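Local coordinates for protein alpha-l-arabinofuranosidase (Gibberella zeae, PDB 2W5O) that hydrolyses alpha-L-arabinofuranosidic bonds, probably in 1,5-linked arabinan chains, and holds two 1,5-linked arabinofuranose units at the centre of a six-bladed beta-propeller, at residues L84-Q89 with P153-F158; S114-T119 with E144-P149. One frame throughout, in Å; residues are numbered along the deposited sequence.

Contact 1 (L84-Q89 with P153-F158). With AHR (alpha-L-arabinofuranose), chain B; AHR (alpha-L-arabinofuranose), chain C.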
# COMPACT_ATOMS: atom_id res chain seq x y z
N LEU A 84 17.12 -2.07 1.63
CA LEU A 84 15.70 -2.00 1.21
C LEU A 84 14.98 -1.25 2.33
O LEU A 84 14.80 -1.78 3.43
CB LEU A 84 15.09 -3.40 0.99
CG LEU A 84 15.67 -4.14 -0.22
CD1 LEU A 84 15.01 -5.51 -0.44
CD2 LEU A 84 15.58 -3.23 -1.48
N ARG A 85 14.63 0.01 2.07
CA ARG A 85 14.36 0.93 3.15
C ARG A 85 12.90 1.34 3.31
O ARG A 85 12.39 1.37 4.43
CB ARG A 85 15.21 2.18 2.98
CG ARG A 85 15.30 3.10 4.26
CD ARG A 85 16.32 4.24 4.06
NE ARG A 85 17.64 3.70 3.72
CZ ARG A 85 18.53 3.22 4.59
NH1 ARG A 85 18.26 3.18 5.90
NH2 ARG A 85 19.71 2.77 4.17
N TYR A 86 12.26 1.72 2.22
CA TYR A 86 10.91 2.28 2.29
C TYR A 86 9.86 1.53 1.49
O TYR A 86 10.16 0.95 0.44
CB TYR A 86 10.85 3.75 1.78
CG TYR A 86 11.43 4.83 2.70
CD1 TYR A 86 11.78 4.55 4.03
CD2 TYR A 86 11.59 6.14 2.22
CE1 TYR A 86 12.28 5.56 4.87
CE2 TYR A 86 12.09 7.16 3.04
CZ TYR A 86 12.44 6.86 4.36
OH TYR A 86 12.94 7.87 5.13
N GLN A 87 8.62 1.62 1.99
CA GLN A 87 7.41 1.38 1.21
C GLN A 87 7.39 -0.01 0.53
O GLN A 87 7.16 -0.11 -0.69
CB GLN A 87 7.18 2.55 0.22
CG GLN A 87 7.04 3.93 0.92
CD GLN A 87 7.91 5.06 0.32
OE1 GLN A 87 8.38 4.96 -0.82
NE2 GLN A 87 8.18 6.09 1.12
N PRO A 88 7.59 -1.09 1.33
CA PRO A 88 7.51 -2.50 0.87
C PRO A 88 6.11 -2.79 0.37
O PRO A 88 5.17 -2.16 0.83
CB PRO A 88 7.77 -3.33 2.13
CG PRO A 88 7.48 -2.37 3.30
CD PRO A 88 7.86 -0.98 2.78
N GLN A 89 5.98 -3.71 -0.58
CA GLN A 89 4.68 -4.12 -1.07
C GLN A 89 4.77 -5.60 -1.49
O GLN A 89 5.65 -5.99 -2.28
CB GLN A 89 4.24 -3.27 -2.24
CG GLN A 89 2.93 -3.77 -2.89
CD GLN A 89 1.76 -3.53 -2.00
OE1 GLN A 89 1.70 -2.52 -1.29
NE2 GLN A 89 0.82 -4.47 -1.99
N PRO A 153 12.36 12.48 -5.90
CA PRO A 153 12.22 11.10 -5.52
C PRO A 153 11.05 10.40 -6.19
O PRO A 153 10.11 11.03 -6.68
CB PRO A 153 11.94 11.18 -4.00
CG PRO A 153 11.25 12.47 -3.88
CD PRO A 153 11.94 13.41 -4.84
N VAL A 154 11.13 9.06 -6.17
CA VAL A 154 10.00 8.18 -6.44
C VAL A 154 9.65 7.40 -5.15
O VAL A 154 10.53 7.16 -4.29
CB VAL A 154 10.24 7.20 -7.65
CG1 VAL A 154 10.41 7.98 -8.96
CG2 VAL A 154 11.46 6.23 -7.38
N TRP A 155 8.38 7.00 -5.00
CA TRP A 155 7.93 6.30 -3.80
C TRP A 155 6.77 5.30 -4.00
O TRP A 155 6.00 5.40 -4.95
CB TRP A 155 7.37 7.29 -2.78
CG TRP A 155 7.92 8.72 -2.65
CD1 TRP A 155 7.54 9.82 -3.35
CD2 TRP A 155 8.86 9.18 -1.67
NE1 TRP A 155 8.21 10.94 -2.88
CE2 TRP A 155 9.00 10.56 -1.83
CE3 TRP A 155 9.60 8.54 -0.69
CZ2 TRP A 155 9.86 11.32 -1.05
CZ3 TRP A 155 10.45 9.30 0.09
CH2 TRP A 155 10.55 10.67 -0.09
N GLU A 156 6.59 4.39 -3.04
CA GLU A 156 5.28 3.78 -2.82
C GLU A 156 4.74 2.87 -3.92
O GLU A 156 3.64 3.09 -4.43
CB GLU A 156 4.29 4.91 -2.47
CG GLU A 156 4.63 5.59 -1.14
CD GLU A 156 4.21 7.06 -1.04
OE1 GLU A 156 3.71 7.63 -2.04
OE2 GLU A 156 4.41 7.64 0.05
N PRO A 157 5.48 1.79 -4.26
CA PRO A 157 4.97 0.88 -5.31
C PRO A 157 3.73 0.11 -4.94
O PRO A 157 3.53 -0.26 -3.79
CB PRO A 157 6.12 -0.11 -5.52
CG PRO A 157 6.89 -0.08 -4.21
CD PRO A 157 6.75 1.32 -3.66
N PHE A 158 2.88 -0.12 -5.92
CA PHE A 158 1.70 -0.94 -5.70
C PHE A 158 1.50 -1.76 -6.99
O PHE A 158 1.48 -1.18 -8.09
CB PHE A 158 0.45 -0.11 -5.41
CG PHE A 158 -0.77 -0.98 -5.11
CD1 PHE A 158 -1.02 -1.42 -3.82
CD2 PHE A 158 -1.61 -1.42 -6.15
CE1 PHE A 158 -2.13 -2.27 -3.55
CE2 PHE A 158 -2.69 -2.26 -5.90
CZ PHE A 158 -2.96 -2.69 -4.59
O5 AHR B . 7.35 10.44 2.45
C5 AHR B . 6.81 10.07 1.19
C4 AHR B . 5.57 10.91 1.04
O4 AHR B . 4.53 10.25 1.78
C3 AHR B . 5.12 10.92 -0.41
O3 AHR B . 5.71 12.02 -1.08
C2 AHR B . 3.60 10.99 -0.28
O2 AHR B . 3.07 10.30 -1.43
C1 AHR B . 3.28 10.36 1.10
O1 AHR B . 2.34 10.90 2.06
O5 AHR C . 7.39 5.62 4.02
C5 AHR C . 8.25 6.42 4.83
C4 AHR C . 7.92 7.90 4.60
O4 AHR C . 8.07 8.25 3.22
C3 AHR C . 8.90 8.86 5.28
O3 AHR C . 8.58 9.00 6.66
C2 AHR C . 8.71 10.17 4.51
O2 AHR C . 9.85 11.06 4.54
C1 AHR C . 8.38 9.66 3.11
O HOH W 1 11.02 5.65 -2.01
O HOH W 2 4.49 0.65 -1.36
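Q87 reaches from one inner strand across to W155 and E156 on the next, and touches protein at its base and sugar from CG outward. Its CB packs over the backbone of E156, and CG lies 3.6 Å from CG of E156 and near O5 of the chain C arabinofuranose. The chain then bends (chi2 131°) and splits its amide between two tasks. OE1, beside W155 CB, accepts from E156 N at 2.9 Å; the N-H arrives well above the carbonyl plane and is not straight (136°). A water donates both to this oxygen and to V154 O. NE2 donates to O5 of the chain C sugar at 3.0 Å, almost in line at 159°. Nearby, the W155 indole is clamped between P153 CB and C5 of the chain B sugar, 3.5 Å above its opposite face, while Y86 CD2 meets its edge at CZ3, 4.0 Å away. The Y86 ring in turn offers a face to the chain C sugar. E156 OE1 accepts from O2 of the chain B sugar at 2.8 Å and also bonds S171. Near-parallel innermost strands of adjacent blades are characteristic of a beta-propeller; here they line the central sugar site.

Contact 2 (S114-T119 with E144-P149). With AHR (alpha-L-arabinofuranose), chain B.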
# COMPACT_ATOMS: atom_id res chain seq x y z
N SER A 114 21.57 5.20 3.24
CA SER A 114 21.29 5.75 4.55
C SER A 114 21.19 7.25 4.56
O SER A 114 20.50 7.80 5.41
CB SER A 114 22.43 5.40 5.53
OG SER A 114 22.53 4.01 5.64
N ASP A 115 21.94 7.90 3.66
CA ASP A 115 21.91 9.36 3.57
C ASP A 115 20.69 9.93 2.79
O ASP A 115 20.53 11.14 2.71
CB ASP A 115 23.23 9.92 3.07
CG ASP A 115 23.42 9.79 1.54
OD1 ASP A 115 22.72 9.01 0.83
OD2 ASP A 115 24.30 10.52 1.04
N LEU A 116 19.83 9.04 2.29
CA LEU A 116 18.56 9.39 1.66
C LEU A 116 18.74 10.11 0.33
O LEU A 116 17.81 10.78 -0.14
CB LEU A 116 17.72 10.25 2.63
CG LEU A 116 17.36 9.70 4.02
CD1 LEU A 116 16.35 10.58 4.72
CD2 LEU A 116 16.86 8.24 3.99
N SER A 117 19.93 9.99 -0.26
CA SER A 117 20.29 10.82 -1.43
C SER A 117 19.62 10.34 -2.72
O SER A 117 19.57 11.07 -3.70
CB SER A 117 21.81 10.85 -1.62
OG SER A 117 22.35 9.54 -1.68
N GLU A 118 19.14 9.10 -2.74
CA GLU A 118 18.48 8.54 -3.96
C GLU A 118 17.33 7.60 -3.60
O GLU A 118 17.24 7.13 -2.45
CB GLU A 118 19.50 7.77 -4.81
CG GLU A 118 20.76 8.56 -5.15
CD GLU A 118 21.61 7.86 -6.18
OE1 GLU A 118 21.13 7.66 -7.33
OE2 GLU A 118 22.76 7.51 -5.85
N THR A 119 16.44 7.34 -4.57
CA THR A 119 15.35 6.37 -4.39
C THR A 119 15.30 5.42 -5.59
O THR A 119 15.45 5.85 -6.75
CB THR A 119 14.01 7.10 -4.27
OG1 THR A 119 14.00 8.16 -5.23
CG2 THR A 119 13.85 7.70 -2.85
N GLU A 144 16.36 12.57 -4.21
CA GLU A 144 16.52 12.57 -2.77
C GLU A 144 15.24 12.20 -2.03
O GLU A 144 14.17 12.74 -2.30
CB GLU A 144 16.98 13.96 -2.32
CG GLU A 144 17.22 14.05 -0.81
CD GLU A 144 17.76 15.39 -0.40
OE1 GLU A 144 18.01 15.58 0.80
OE2 GLU A 144 17.94 16.25 -1.29
N ALA A 145 15.35 11.28 -1.09
CA ALA A 145 14.16 10.77 -0.46
C ALA A 145 13.60 11.68 0.64
O ALA A 145 13.47 11.24 1.79
CB ALA A 145 14.42 9.36 0.08
N LEU A 146 13.22 12.92 0.30
CA LEU A 146 12.46 13.78 1.21
C LEU A 146 11.27 14.32 0.41
O LEU A 146 11.44 14.68 -0.75
CB LEU A 146 13.35 14.96 1.66
CG LEU A 146 14.55 14.57 2.53
CD1 LEU A 146 15.51 15.76 2.72
CD2 LEU A 146 14.03 14.07 3.89
N PRO A 147 10.07 14.34 1.01
CA PRO A 147 8.90 14.73 0.23
C PRO A 147 8.82 16.25 0.14
O PRO A 147 7.87 16.86 0.63
CB PRO A 147 7.74 14.17 1.05
CG PRO A 147 8.21 14.34 2.50
CD PRO A 147 9.73 14.05 2.43
N ASN A 148 9.81 16.87 -0.48
CA ASN A 148 9.82 18.31 -0.59
C ASN A 148 9.66 18.73 -2.05
O ASN A 148 10.28 18.16 -2.94
CB ASN A 148 11.13 18.89 -0.08
CG ASN A 148 11.39 18.58 1.39
OD1 ASN A 148 10.49 18.21 2.15
ND2 ASN A 148 12.64 18.72 1.79
N PRO A 149 8.88 19.77 -2.29
CA PRO A 149 8.73 20.26 -3.66
C PRO A 149 10.07 20.57 -4.27
O PRO A 149 10.90 21.22 -3.63
CB PRO A 149 7.96 21.56 -3.50
CG PRO A 149 7.23 21.39 -2.17
CD PRO A 149 8.18 20.61 -1.31
O5 AHR B . 7.35 10.44 2.45
C5 AHR B . 6.81 10.07 1.19
C4 AHR B . 5.57 10.91 1.04
O4 AHR B . 4.53 10.25 1.78
C3 AHR B . 5.12 10.92 -0.41
O3 AHR B . 5.71 12.02 -1.08
C2 AHR B . 3.60 10.99 -0.28
O2 AHR B . 3.07 10.30 -1.43
C1 AHR B . 3.28 10.36 1.10
O1 AHR B . 2.34 10.90 2.06
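L116 and A145 meet through the backbone, and that bond is the one classical hydrogen bond between the two loops: A145 N donates to L116 O over 2.7 Å, nearly straight at 165°. L116 O also receives a CA-H...O contact from E144 CA, which makes another to S117 O at 3.5 Å; E144 CG merely packs against L116 O, 3.4 Å away. Each loop is braced from within. D115 OD1 takes S117 N from above the carboxylate plane, an Asx turn, and S117 OG donates to the same oxygen on its syn side at 2.6 Å; across from it, A145 is the centre of an inverse gamma turn closed by L146 N and E144 O.

Apolar contacts complete the seam. The methyl of T119 presses on A145, with CG2 and CB only 3.4 Å apart, tighter than usual; chi1 of 41° sets OG1 between the backbone N and the carbonyl carbon and CG2 anti to the carbonyl carbon, with OG1 meeting G143 O and V154 N. L116 meets L146 through their outer methyls, CD1 and CD2, at 4.3 Å.

Further along, P147 CB approaches O3 of the chain B arabinofuranose at 3.6 Å. The cross-loop polar contacts use main-chain acceptors, so this seam depends more on backbone path and methyl fit than on side-chain charge.

From the N terminus, the chain enters contact 1 at 84-89, where it turns a corner into innermost strand 87-92. It runs out through strand 105-111 to the loop 114-119, where contact 2 opens, then through strands 119-126 and 134-142 to 144-149, where contact 2 closes. Soon afterwards 153-158 closes contact 1, so the shorter loop is nested inside the longer, which spans a whole four-stranded blade. Contact 1 joins the inner strands of neighbouring blades; contact 2 joins a turn within the blade to the connection leading out of it. The two meet where W155 CH2 packs 3.3 Å from A145 C, and both border the chain B sugar.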